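PDB 3CLW: conserved exported protein from Bacteroides fragilis, which is of unknown function but probably hydrolyses O-glycosidic bonds, with a TIM-barrel domain related to glycoside hydrolase family 30. Local coordinates for residues 274-279 against 306-311; 294-299 against 348-353; 185-190 against 230-235; 311-316 against 354-359. All blocks are in the same frame, centred on the assembly; numbering follows the deposited sequence.

Contact 1 (274-279 against 306-311)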
loop_
_atom_site.group_PDB
_atom_site.type_symbol
_atom_site.label_atom_id
_atom_site.label_comp_id
_atom_site.label_asym_id
_atom_site.label_seq_id
_atom_site.Cartn_x
_atom_site.Cartn_y
_atom_site.Cartn_z
ATOM N N VAL A 274 1.104 -7.814 -10.514
ATOM C CA VAL A 274 2.335 -7.016 -10.537
ATOM C C VAL A 274 2.201 -5.911 -9.465
ATOM O O VAL A 274 1.183 -5.217 -9.414
ATOM C CB VAL A 274 2.508 -6.377 -11.931
ATOM C CG1 VAL A 274 3.714 -5.431 -11.992
ATOM C CG2 VAL A 274 2.591 -7.432 -13.005
ATOM N N ALA A 275 3.218 -5.762 -8.624
ATOM C CA ALA A 275 3.255 -4.699 -7.614
ATOM C C ALA A 275 4.262 -3.628 -7.946
ATOM O O ALA A 275 5.440 -3.921 -8.166
ATOM C CB ALA A 275 3.559 -5.277 -6.194
ATOM N N ALA A 276 3.801 -2.385 -7.965
ATOM C CA ALA A 276 4.699 -1.239 -8.087
ATOM C C ALA A 276 4.237 -0.099 -7.185
ATOM O O ALA A 276 3.077 -0.052 -6.768
ATOM C CB ALA A 276 4.800 -0.762 -9.546
ATOM N N HIS A 277 5.163 0.815 -6.909
ATOM C CA HIS A 277 4.922 1.969 -6.039
ATOM C C HIS A 277 4.569 3.205 -6.837
ATOM O O HIS A 277 4.999 3.355 -7.986
ATOM C CB HIS A 277 6.156 2.201 -5.162
ATOM C CG HIS A 277 6.546 0.991 -4.368
ATOM N ND1 HIS A 277 7.712 0.909 -3.642
ATOM C CD2 HIS A 277 5.936 -0.210 -4.233
ATOM C CE1 HIS A 277 7.792 -0.279 -3.068
ATOM N NE2 HIS A 277 6.710 -0.963 -3.384
ATOM N N ASP A 278 3.764 4.066 -6.226
ATOM C CA ASP A 278 3.273 5.320 -6.826
ATOM C C ASP A 278 4.302 6.449 -6.889
ATOM O O ASP A 278 4.051 7.479 -7.513
ATOM C CB ASP A 278 2.094 5.829 -6.015
ATOM C CG ASP A 278 0.865 4.995 -6.210
ATOM O OD1 ASP A 278 0.332 4.964 -7.342
ATOM O OD2 ASP A 278 0.418 4.391 -5.216
ATOM N N TYR A 279 5.426 6.282 -6.211
ATOM C CA TYR A 279 6.431 7.336 -6.134
ATOM C C TYR A 279 6.808 7.947 -7.495
ATOM O O TYR A 279 6.886 7.235 -8.483
ATOM C CB TYR A 279 7.685 6.801 -5.444
ATOM C CG TYR A 279 7.452 6.339 -4.014
ATOM C CD1 TYR A 279 7.163 7.271 -2.996
ATOM C CD2 TYR A 279 7.539 4.993 -3.672
ATOM C CE1 TYR A 279 6.954 6.872 -1.679
ATOM C CE2 TYR A 279 7.334 4.574 -2.350
ATOM C CZ TYR A 279 7.044 5.534 -1.353
ATOM O OH TYR A 279 6.854 5.168 -0.045
ATOM N N THR A 306 -3.873 -10.811 -15.286
ATOM C CA THR A 306 -2.967 -10.429 -14.217
ATOM C C THR A 306 -3.467 -9.175 -13.547
ATOM O O THR A 306 -3.844 -8.227 -14.205
ATOM C CB THR A 306 -1.538 -10.267 -14.756
ATOM O OG1 THR A 306 -1.146 -11.524 -15.315
ATOM C CG2 THR A 306 -0.533 -9.855 -13.655
ATOM N N LYS A 307 -3.504 -9.206 -12.221
ATOM C CA LYS A 307 -3.844 -8.024 -11.423
ATOM C C LYS A 307 -2.698 -6.990 -11.325
ATOM O O LYS A 307 -1.523 -7.283 -11.573
ATOM C CB LYS A 307 -4.299 -8.451 -10.028
ATOM C CG LYS A 307 -5.677 -9.102 -9.971
ATOM C CD LYS A 307 -5.938 -9.631 -8.604
ATOM C CE LYS A 307 -7.373 -10.083 -8.477
ATOM N NZ LYS A 307 -7.688 -10.555 -7.094
ATOM N N PHE A 308 -3.076 -5.772 -10.951
ATOM C CA PHE A 308 -2.115 -4.785 -10.499
ATOM C C PHE A 308 -2.370 -4.375 -9.024
ATOM O O PHE A 308 -3.515 -4.266 -8.613
ATOM C CB PHE A 308 -2.135 -3.546 -11.419
ATOM C CG PHE A 308 -1.135 -2.503 -11.009
ATOM C CD1 PHE A 308 0.218 -2.722 -11.206
ATOM C CD2 PHE A 308 -1.552 -1.345 -10.379
ATOM C CE1 PHE A 308 1.149 -1.777 -10.808
ATOM C CE2 PHE A 308 -0.648 -0.403 -9.962
ATOM C CZ PHE A 308 0.710 -0.607 -10.173
ATOM N N TRP A 309 -1.295 -4.177 -8.258
ATOM C CA TRP A 309 -1.346 -3.623 -6.889
ATOM C C TRP A 309 -0.414 -2.418 -6.807
ATOM O O TRP A 309 0.787 -2.492 -7.172
ATOM C CB TRP A 309 -0.890 -4.646 -5.842
ATOM C CG TRP A 309 -1.927 -5.633 -5.342
ATOM C CD1 TRP A 309 -3.117 -5.982 -5.957
ATOM C CD2 TRP A 309 -1.849 -6.431 -4.144
ATOM N NE1 TRP A 309 -3.776 -6.922 -5.201
ATOM C CE2 TRP A 309 -3.023 -7.216 -4.087
ATOM C CE3 TRP A 309 -0.899 -6.543 -3.094
ATOM C CZ2 TRP A 309 -3.272 -8.109 -3.051
ATOM C CZ3 TRP A 309 -1.152 -7.452 -2.062
ATOM C CH2 TRP A 309 -2.333 -8.209 -2.047
ATOM N N ALA A 310 -0.960 -1.291 -6.360
ATOM C CA ALA A 310 -0.122 -0.155 -5.972
ATOM C C ALA A 310 0.291 -0.468 -4.517
ATOM O O ALA A 310 -0.552 -0.562 -3.612
ATOM C CB ALA A 310 -0.888 1.178 -6.134
ATOM N N SER A 311 1.568 -0.747 -4.300
ATOM C CA SER A 311 1.941 -1.439 -3.064
ATOM C C SER A 311 2.779 -0.624 -2.077
ATOM O O SER A 311 3.194 -1.145 -1.039
ATOM C CB SER A 311 2.658 -2.747 -3.385
ATOM O OG SER A 311 3.801 -2.468 -4.204
#

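Contact 2 (294-299 against 348-353)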
loop_
_atom_site.group_PDB
_atom_site.type_symbol
_atom_site.label_atom_id
_atom_site.label_comp_id
_atom_site.label_asym_id
_atom_site.label_seq_id
_atom_site.Cartn_x
_atom_site.Cartn_y
_atom_site.Cartn_z
ATOM N N ARG A 294 -1.065 3.376 -19.283
ATOM C CA ARG A 294 -0.119 2.478 -19.921
ATOM C C ARG A 294 -0.035 1.117 -19.220
ATOM O O ARG A 294 0.038 0.069 -19.887
ATOM C CB ARG A 294 1.258 3.119 -20.009
ATOM C CG ARG A 294 2.079 2.488 -21.126
ATOM C CD ARG A 294 3.447 3.058 -21.180
ATOM N NE ARG A 294 4.312 2.239 -22.017
ATOM C CZ ARG A 294 5.606 2.446 -22.187
ATOM N NH1 ARG A 294 6.202 3.464 -21.593
ATOM N NH2 ARG A 294 6.301 1.632 -22.978
ATOM N N ILE A 295 -0.081 1.138 -17.882
ATOM C CA ILE A 295 -0.020 -0.078 -17.084
ATOM C C ILE A 295 -1.137 -1.015 -17.501
ATOM O O ILE A 295 -0.887 -2.174 -17.837
ATOM C CB ILE A 295 -0.118 0.199 -15.543
ATOM C CG1 ILE A 295 1.094 1.027 -15.053
ATOM C CG2 ILE A 295 -0.270 -1.111 -14.783
ATOM C CD1 ILE A 295 1.042 1.372 -13.560
ATOM N N HIS A 296 -2.365 -0.505 -17.463
ATOM C CA HIS A 296 -3.522 -1.295 -17.824
ATOM C C HIS A 296 -3.507 -1.779 -19.295
ATOM O O HIS A 296 -3.853 -2.923 -19.575
ATOM C CB HIS A 296 -4.798 -0.522 -17.542
ATOM C CG HIS A 296 -6.033 -1.316 -17.789
ATOM N ND1 HIS A 296 -6.239 -2.553 -17.221
ATOM C CD2 HIS A 296 -7.111 -1.072 -18.574
ATOM C CE1 HIS A 296 -7.405 -3.030 -17.625
ATOM N NE2 HIS A 296 -7.947 -2.156 -18.457
ATOM N N LYS A 297 -3.089 -0.906 -20.210
ATOM C CA LYS A 297 -2.980 -1.255 -21.628
ATOM C C LYS A 297 -2.021 -2.445 -21.802
ATOM O O LYS A 297 -2.423 -3.477 -22.326
ATOM C CB LYS A 297 -2.534 -0.052 -22.467
ATOM C CG LYS A 297 -2.627 -0.255 -24.020
ATOM C CD LYS A 297 -1.370 0.277 -24.758
ATOM C CE LYS A 297 -0.927 1.684 -24.283
ATOM N NZ LYS A 297 0.483 2.158 -24.701
ATOM N N GLU A 298 -0.785 -2.314 -21.319
ATOM C CA GLU A 298 0.227 -3.373 -21.478
ATOM C C GLU A 298 -0.088 -4.605 -20.670
ATOM O O GLU A 298 0.064 -5.714 -21.152
ATOM C CB GLU A 298 1.634 -2.918 -21.084
ATOM C CG GLU A 298 2.124 -1.628 -21.699
ATOM C CD GLU A 298 2.188 -1.658 -23.184
ATOM O OE1 GLU A 298 2.283 -0.552 -23.785
ATOM O OE2 GLU A 298 2.138 -2.776 -23.750
ATOM N N LEU A 299 -0.495 -4.411 -19.414
ATOM C CA LEU A 299 -0.762 -5.570 -18.545
ATOM C C LEU A 299 -1.973 -6.362 -18.991
ATOM O O LEU A 299 -1.948 -7.581 -18.938
ATOM C CB LEU A 299 -0.873 -5.179 -17.059
ATOM C CG LEU A 299 -0.726 -6.267 -15.996
ATOM C CD1 LEU A 299 0.501 -7.168 -16.185
ATOM C CD2 LEU A 299 -0.732 -5.621 -14.599
ATOM N N LEU A 348 -7.741 3.916 -13.659
ATOM C CA LEU A 348 -6.905 3.913 -14.842
ATOM C C LEU A 348 -6.001 2.679 -14.892
ATOM O O LEU A 348 -5.954 2.000 -15.903
ATOM C CB LEU A 348 -6.090 5.203 -14.968
ATOM C CG LEU A 348 -6.871 6.512 -15.049
ATOM C CD1 LEU A 348 -5.971 7.626 -15.538
ATOM C CD2 LEU A 348 -8.096 6.387 -15.927
ATOM N N ALA A 349 -5.318 2.382 -13.784
ATOM C CA ALA A 349 -4.437 1.224 -13.704
ATOM C C ALA A 349 -5.212 -0.027 -13.298
ATOM O O ALA A 349 -4.642 -1.118 -13.282
ATOM C CB ALA A 349 -3.266 1.489 -12.774
ATOM N N ASN A 350 -6.508 0.142 -13.015
ATOM C CA ASN A 350 -7.393 -0.931 -12.553
ATOM C C ASN A 350 -6.817 -1.727 -11.383
ATOM O O ASN A 350 -6.907 -2.967 -11.353
ATOM C CB ASN A 350 -7.777 -1.866 -13.716
ATOM C CG ASN A 350 -8.880 -1.289 -14.606
ATOM O OD1 ASN A 350 -9.902 -1.921 -14.835
ATOM N ND2 ASN A 350 -8.668 -0.095 -15.106
ATOM N N ALA A 351 -6.207 -1.022 -10.421
ATOM C CA ALA A 351 -5.479 -1.694 -9.357
ATOM C C ALA A 351 -6.439 -2.497 -8.519
ATOM O O ALA A 351 -7.521 -2.010 -8.211
ATOM C CB ALA A 351 -4.748 -0.682 -8.498
ATOM N N SER A 352 -6.049 -3.707 -8.110
ATOM C CA SER A 352 -6.867 -4.439 -7.128
ATOM C C SER A 352 -6.591 -4.126 -5.659
ATOM O O SER A 352 -7.304 -4.615 -4.779
ATOM C CB SER A 352 -6.815 -5.963 -7.364
ATOM O OG SER A 352 -7.586 -6.321 -8.512
ATOM N N ALA A 353 -5.530 -3.369 -5.384
ATOM C CA ALA A 353 -5.158 -2.980 -4.017
ATOM C C ALA A 353 -4.439 -1.656 -4.092
ATOM O O ALA A 353 -3.786 -1.379 -5.107
ATOM C CB ALA A 353 -4.266 -4.000 -3.360
#

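Contact 3 (185-190 against 230-235)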
loop_
_atom_site.group_PDB
_atom_site.type_symbol
_atom_site.label_atom_id
_atom_site.label_comp_id
_atom_site.label_asym_id
_atom_site.label_seq_id
_atom_site.Cartn_x
_atom_site.Cartn_y
_atom_site.Cartn_z
ATOM N N ASN A 185 12.219 -5.487 -2.367
ATOM C CA ASN A 185 11.682 -4.142 -2.388
ATOM C C ASN A 185 12.489 -3.218 -3.275
ATOM O O ASN A 185 13.724 -3.189 -3.204
ATOM C CB ASN A 185 11.692 -3.539 -0.991
ATOM C CG ASN A 185 11.111 -2.130 -0.963
ATOM O OD1 ASN A 185 9.966 -1.935 -1.369
ATOM N ND2 ASN A 185 11.882 -1.152 -0.451
ATOM N N GLU A 186 11.791 -2.443 -4.083
ATOM C CA GLU A 186 12.437 -1.479 -4.974
ATOM C C GLU A 186 13.805 -1.994 -5.506
ATOM O O GLU A 186 14.840 -1.390 -5.266
ATOM C CB GLU A 186 12.517 -0.115 -4.280
ATOM C CG GLU A 186 11.132 0.386 -3.864
ATOM C CD GLU A 186 11.095 1.823 -3.347
ATOM O OE1 GLU A 186 12.152 2.408 -3.090
ATOM O OE2 GLU A 186 9.990 2.387 -3.215
ATOM N N PRO A 187 13.792 -3.136 -6.226
ATOM C CA PRO A 187 15.056 -3.719 -6.702
ATOM C C PRO A 187 15.778 -2.876 -7.777
ATOM O O PRO A 187 16.963 -3.075 -8.018
ATOM C CB PRO A 187 14.633 -5.097 -7.234
ATOM C CG PRO A 187 13.249 -4.925 -7.655
ATOM C CD PRO A 187 12.634 -3.944 -6.655
ATOM N N ASN A 188 15.083 -1.909 -8.361
ATOM C CA ASN A 188 15.688 -0.874 -9.218
ATOM C C ASN A 188 16.654 0.059 -8.474
ATOM O O ASN A 188 17.522 0.690 -9.079
ATOM C CB ASN A 188 14.571 -0.015 -9.811
ATOM C CG ASN A 188 13.669 0.595 -8.727
ATOM O OD1 ASN A 188 12.779 -0.069 -8.168
ATOM N ND2 ASN A 188 13.904 1.870 -8.427
ATOM N N GLY A 189 16.500 0.165 -7.161
ATOM C CA GLY A 189 17.172 1.207 -6.406
ATOM C C GLY A 189 18.647 0.981 -6.184
ATOM O O GLY A 189 19.096 -0.155 -6.015
ATOM N N GLN A 190 19.395 2.077 -6.170
ATOM C CA GLN A 190 20.793 2.044 -5.767
ATOM C C GLN A 190 20.891 2.078 -4.249
ATOM O O GLN A 190 21.242 3.096 -3.661
ATOM C CB GLN A 190 21.601 3.209 -6.368
ATOM C CG GLN A 190 23.122 3.038 -6.247
ATOM C CD GLN A 190 23.873 4.234 -6.808
ATOM O OE1 GLN A 190 23.944 5.271 -6.171
ATOM N NE2 GLN A 190 24.417 4.094 -8.013
ATOM N N PRO A 230 7.119 -7.029 -8.463
ATOM C CA PRO A 230 8.505 -6.736 -8.068
ATOM C C PRO A 230 8.708 -5.597 -7.083
ATOM O O PRO A 230 9.848 -5.364 -6.666
ATOM C CB PRO A 230 9.157 -6.385 -9.401
ATOM C CG PRO A 230 8.032 -5.700 -10.158
ATOM C CD PRO A 230 6.728 -6.277 -9.676
ATOM N N GLU A 231 7.647 -4.869 -6.727
ATOM C CA GLU A 231 7.779 -3.735 -5.782
ATOM C C GLU A 231 8.773 -2.686 -6.284
ATOM O O GLU A 231 9.551 -2.102 -5.490
ATOM C CB GLU A 231 8.205 -4.202 -4.376
ATOM C CG GLU A 231 7.359 -5.313 -3.797
ATOM C CD GLU A 231 6.184 -4.812 -2.952
ATOM O OE1 GLU A 231 5.612 -5.648 -2.203
ATOM O OE2 GLU A 231 5.834 -3.601 -3.027
ATOM N N VAL A 232 8.750 -2.441 -7.593
ATOM C CA VAL A 232 9.601 -1.376 -8.159
ATOM C C VAL A 232 9.268 0.026 -7.593
ATOM O O VAL A 232 8.100 0.380 -7.419
ATOM C CB VAL A 232 9.639 -1.369 -9.744
ATOM C CG1 VAL A 232 10.561 -2.527 -10.287
ATOM C CG2 VAL A 232 8.265 -1.409 -10.360
ATOM N N GLY A 233 10.302 0.809 -7.321
ATOM C CA GLY A 233 10.109 2.119 -6.698
ATOM C C GLY A 233 9.381 3.155 -7.525
ATOM O O GLY A 233 8.831 4.117 -6.993
ATOM N N ASP A 234 9.379 2.952 -8.837
ATOM C CA ASP A 234 8.807 3.893 -9.798
ATOM C C ASP A 234 8.115 3.040 -10.857
ATOM O O ASP A 234 8.699 2.049 -11.346
ATOM C CB ASP A 234 9.929 4.771 -10.403
ATOM C CG ASP A 234 9.395 5.962 -11.228
ATOM O OD1 ASP A 234 8.412 5.800 -11.981
ATOM O OD2 ASP A 234 9.986 7.061 -11.145
ATOM N N MET A 235 6.877 3.402 -11.211
ATOM C CA MET A 235 6.101 2.615 -12.178
ATOM C C MET A 235 6.798 2.572 -13.573
ATOM O O MET A 235 6.434 1.780 -14.421
ATOM C CB MET A 235 4.662 3.152 -12.296
ATOM C CG MET A 235 3.703 2.813 -11.136
ATOM S SD MET A 235 2.320 3.999 -10.981
ATOM C CE MET A 235 1.139 2.942 -10.160
#

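Contact 4 (311-316 against 354-359)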
loop_
_atom_site.group_PDB
_atom_site.type_symbol
_atom_site.label_atom_id
_atom_site.label_comp_id
_atom_site.label_asym_id
_atom_site.label_seq_id
_atom_site.Cartn_x
_atom_site.Cartn_y
_atom_site.Cartn_z
ATOM N N SER A 311 1.568 -0.747 -4.300
ATOM C CA SER A 311 1.941 -1.439 -3.064
ATOM C C SER A 311 2.779 -0.624 -2.077
ATOM O O SER A 311 3.194 -1.145 -1.039
ATOM C CB SER A 311 2.658 -2.747 -3.385
ATOM O OG SER A 311 3.801 -2.468 -4.204
ATOM N N GLU A 312 3.041 0.638 -2.400
ATOM C CA GLU A 312 3.713 1.549 -1.465
ATOM C C GLU A 312 3.616 2.966 -1.941
ATOM O O GLU A 312 3.866 3.249 -3.090
ATOM C CB GLU A 312 5.186 1.192 -1.260
ATOM C CG GLU A 312 5.790 1.829 0.004
ATOM C CD GLU A 312 7.296 1.748 0.064
ATOM O OE1 GLU A 312 7.870 0.641 0.078
ATOM O OE2 GLU A 312 7.922 2.817 0.116
ATOM N N TYR A 313 3.237 3.861 -1.034
ATOM C CA TYR A 313 3.334 5.297 -1.258
ATOM C C TYR A 313 3.392 6.074 0.060
ATOM O O TYR A 313 2.800 5.666 1.056
ATOM C CB TYR A 313 2.146 5.822 -2.075
ATOM C CG TYR A 313 2.276 7.303 -2.363
ATOM C CD1 TYR A 313 3.284 7.781 -3.235
ATOM C CD2 TYR A 313 1.450 8.242 -1.708
ATOM C CE1 TYR A 313 3.430 9.131 -3.478
ATOM C CE2 TYR A 313 1.581 9.591 -1.941
ATOM C CZ TYR A 313 2.566 10.038 -2.820
ATOM O OH TYR A 313 2.690 11.394 -3.049
ATOM N N CYS A 314 4.095 7.202 0.037
ATOM C CA CYS A 314 3.939 8.278 1.040
ATOM C C CYS A 314 4.361 9.594 0.373
ATOM O O CYS A 314 5.015 9.566 -0.683
ATOM C CB CYS A 314 4.760 8.004 2.300
ATOM S SG CYS A 314 6.526 8.011 2.058
ATOM N N ILE A 315 3.981 10.735 0.959
ATOM C CA ILE A 315 4.391 12.045 0.443
ATOM C C ILE A 315 5.891 12.174 0.569
ATOM O O ILE A 315 6.447 12.206 1.671
ATOM C CB ILE A 315 3.743 13.234 1.187
ATOM C CG1 ILE A 315 2.225 13.105 1.243
ATOM C CG2 ILE A 315 4.175 14.560 0.540
ATOM C CD1 ILE A 315 1.502 13.175 -0.086
ATOM N N LEU A 316 6.544 12.246 -0.580
ATOM C CA LEU A 316 7.993 12.264 -0.668
ATOM C C LEU A 316 8.398 13.378 -1.605
ATOM O O LEU A 316 9.400 14.042 -1.372
ATOM C CB LEU A 316 8.482 10.937 -1.228
ATOM C CG LEU A 316 9.771 10.346 -0.704
ATOM C CD1 LEU A 316 9.740 10.260 0.820
ATOM C CD2 LEU A 316 9.949 8.968 -1.333
ATOM N N TRP A 354 -4.562 -0.853 -3.026
ATOM C CA TRP A 354 -3.781 0.385 -2.844
ATOM C C TRP A 354 -3.181 0.361 -1.437
ATOM O O TRP A 354 -3.910 0.167 -0.463
ATOM C CB TRP A 354 -4.647 1.642 -3.066
ATOM C CG TRP A 354 -3.792 2.831 -3.290
ATOM C CD1 TRP A 354 -3.339 3.305 -4.497
ATOM C CD2 TRP A 354 -3.209 3.679 -2.280
ATOM N NE1 TRP A 354 -2.534 4.400 -4.297
ATOM C CE2 TRP A 354 -2.422 4.640 -2.947
ATOM C CE3 TRP A 354 -3.265 3.702 -0.871
ATOM C CZ2 TRP A 354 -1.711 5.643 -2.259
ATOM C CZ3 TRP A 354 -2.550 4.679 -0.189
ATOM C CH2 TRP A 354 -1.792 5.647 -0.891
ATOM N N GLN A 355 -1.863 0.529 -1.328
ATOM C CA GLN A 355 -1.178 0.312 -0.046
ATOM C C GLN A 355 -0.257 1.473 0.334
ATOM O O GLN A 355 0.587 1.907 -0.463
ATOM C CB GLN A 355 -0.401 -1.010 -0.067
ATOM C CG GLN A 355 -1.162 -2.157 -0.790
ATOM C CD GLN A 355 -0.540 -3.505 -0.586
ATOM O OE1 GLN A 355 0.651 -3.678 -0.845
ATOM N NE2 GLN A 355 -1.329 -4.478 -0.123
ATOM N N TRP A 356 -0.469 2.000 1.532
ATOM C CA TRP A 356 0.438 2.986 2.126
ATOM C C TRP A 356 1.792 2.373 2.443
ATOM O O TRP A 356 1.898 1.163 2.611
ATOM C CB TRP A 356 -0.152 3.523 3.463
ATOM C CG TRP A 356 -1.162 4.551 3.274
ATOM C CD1 TRP A 356 -2.526 4.400 3.352
ATOM C CD2 TRP A 356 -0.925 5.927 2.971
ATOM N NE1 TRP A 356 -3.145 5.609 3.128
ATOM C CE2 TRP A 356 -2.188 6.560 2.886
ATOM C CE3 TRP A 356 0.238 6.692 2.756
ATOM C CZ2 TRP A 356 -2.322 7.916 2.585
ATOM C CZ3 TRP A 356 0.105 8.040 2.456
ATOM C CH2 TRP A 356 -1.159 8.644 2.389
ATOM N N TRP A 357 2.806 3.225 2.545
ATOM C CA TRP A 357 4.025 2.903 3.264
ATOM C C TRP A 357 3.669 2.915 4.785
ATOM O O TRP A 357 2.553 2.502 5.186
ATOM C CB TRP A 357 5.135 3.904 2.828
ATOM C CG TRP A 357 6.470 3.855 3.526
ATOM C CD1 TRP A 357 7.146 4.926 4.033
ATOM C CD2 TRP A 357 7.283 2.698 3.825
ATOM N NE1 TRP A 357 8.320 4.523 4.612
ATOM C CE2 TRP A 357 8.427 3.162 4.511
ATOM C CE3 TRP A 357 7.139 1.320 3.606
ATOM C CZ2 TRP A 357 9.439 2.304 4.967
ATOM C CZ3 TRP A 357 8.144 0.466 4.053
ATOM C CH2 TRP A 357 9.282 0.965 4.731
ATOM N N THR A 358 4.576 3.337 5.644
ATOM C CA THR A 358 4.306 3.287 7.093
ATOM C C THR A 358 2.958 3.968 7.472
ATOM O O THR A 358 2.697 5.096 7.065
ATOM C CB THR A 358 5.423 3.950 7.870
ATOM O OG1 THR A 358 5.523 5.310 7.435
ATOM C CG2 THR A 358 6.796 3.237 7.639
ATOM N N ALA A 359 2.107 3.264 8.220
ATOM C CA ALA A 359 0.866 3.834 8.766
ATOM C C ALA A 359 1.117 5.087 9.664
ATOM O O ALA A 359 0.288 5.999 9.731
ATOM C CB ALA A 359 0.135 2.772 9.544
HETATM O O HOH W 1 3.953 -0.406 1.429
#

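Contact 1 (274-279 against 306-311)
Two neighbouring parallel strands of the TIM barrel meet here, 270-276 and 307-310, with helix 285-300 as the crossover between them. Their short axes come within 4.8 Å and diverge by only 21°. Four backbone hydrogen bonds zip them together: V274 N to K307 O, W309 N to V274 O, A276 N to W309 O, and S311 N to A276 O. The W309 N to V274 O bond is 2.9 Å long and close to straight (169°). F308 holds its CG anti to the backbone N (chi1 -179°), and its ring reaches across to the opposite strand with CD1 3.2 Å from V274 O and CE1 4.0 Å from A276 CB. On the other face, A275 CB sits 3.5 Å from S311 OG. That hydroxyl also lies in the plane of the H277 ring, at its edge, 3.1 Å from CD2. Both polar groups look beyond the pair, S311 OG to E231 and the H277 nitrogens to E186 and E231. V274 and F308 face helix 285-300, packing on L299, whereas W309 turns to the barrel interior, touching L228 of strand 226-232 and Q355 of strand 353-356 and donating its NE1 to D20.

Contact 2 (294-299 against 348-353)
L348 O is approached most closely by a carbon, H296 CB, at 3.2 Å, and H296 CG lies 3.8 Å from the same L348 O. No hydrogen bond passes between the two segments, and the contact rests on stacking and van der Waals touch. H296 sets its CG anti to the backbone N (chi1 -175°), and the imidazole lies against the amide of N350. The two flat groups are almost exactly parallel, 3° apart, with N350 ND2 3.8 Å above the imidazole plane and over its centre. Within the same stack, N350 CG lies over that face, 3.8 Å from H296 CE1. N350 OD1 makes a weak hydrogen bond to R409 in strand 408-414, which would help to fix the rotation of the amide. Helix 285-300 and the loop from 348 to 352, which joins helix 328-347 to strand 353-356, thus meet at the N-terminal end of the barrel strands, between consecutive beta-alpha units. N350 is where the backbone leaves its helical path, with a positive phi of 50°, and this turn brings its side chain toward H296. Deeper in, I295 CD1 approaches A349 CB at 4.4 Å, a loose apolar touch, while I295 also packs on F308 of strand 307-310. Further along the loop, S352 takes up backbone bonds with F308 and D20, which feed the chain into strand 353-356 and the barrel wall.

Contact 3 (185-190 against 230-235)
N188 OD1 accepts the backbone N-H of G233 at 2.8 Å, with the N-H pointing almost straight at it (172°) and the donor tilted 27° from the amide plane. CG of N188 stands between its backbone N and carbonyl carbon (chi1 56°), which puts CG on the side of G233. A second bond, E186 N to E231 O, is short at 2.7 Å but weak, because it is strongly bent. Next to it, P187 CD lies 3.1 Å from P230 O, a close carbon-oxygen touch. The side chain of E186 passes over G233, which has no side chain of its own: CG and OE2 of E186 each lie 3.5 Å from G233 CA. The loop following strand 178-182 here meets the end of the neighbouring strand 226-232, at the C-terminal rim of the barrel, where glycosidases of this fold carry the active site. The sequence N185-E186 after the fourth strand matches the Asn-Glu pair that in clan GH-A includes the acid/base, so E186 is probably that residue here. What positions these groups is largely backbone. A type I turn from E186 to G189, closed by G189 N to E186 O at 3.0 Å, presents N188 to G233, and the peptide bond before P230 is cis. E186, held by H277, also touches Y279. E231, whose chain bends at its second torsion, turns its carboxylate away from the loop toward a polar cluster: besides the bonds of OE2 to S311 and H277, OE1 meets R69 in a salt bridge and S182 OG.

Contact 4 (311-316 against 354-359)
The W357 ring is sandwiched: T358 CG2 lies 3.5 Å above one face, and E312 OE2 lies 3.6 Å from the opposite face, both toward the rim. The E312 carboxylate is turned only 26° from the ring plane. CG of E312, anti to the backbone N (chi1 -162°), lies against W357 CB, and the chain is extended beyond it, beside the ring. C314 SG approaches the indole obliquely, 3.7 Å from W357 CD1, in a sulfur-aromatic contact, and W28 meets W357 edge-to-face. W356 has W354 CZ3 over one face and C314 CA at its edge. Between the backbones, W357 N donates to Y313 O at 2.9 Å, from above the carbonyl plane, and one water donates to both S311 O and W356 O. The loop after strand 307-310 packs here on the last residues of strand 353-356 and the corner at W357, at the C-terminal rim of the barrel. In clan GH-A the nucleophile is a glutamate at the end of the seventh strand, and E312 occupies that position, so it is probably the nucleophile. Its OE2 bonds Y279 OH. Q355 OE1, 3.4 Å from S311 CB, bonds R69, and Q355 NE2 bonds N21.

Contacts 1, 3 and 4 converge on the C-terminal rim of the barrel, while contact 2 lies at the other end, its centre about 18 Å from that of contact 4. The likely active site lies where contacts 3 and 4 meet: E186 OE2 and E312 OE2 approach to 3.9 Å, as two carboxylates facing one cleft. Contact 1 probably supplies second-shell groups, with H277 ND1 2.7 Å from E186 OE2 and Y279 OH 2.6 Å from E312 OE2. S311 belongs to contacts 1 and 4 alike. Contact 2 leads into contact 1 through S352 N and F308 O, and touches contact 3 through I295 and M235.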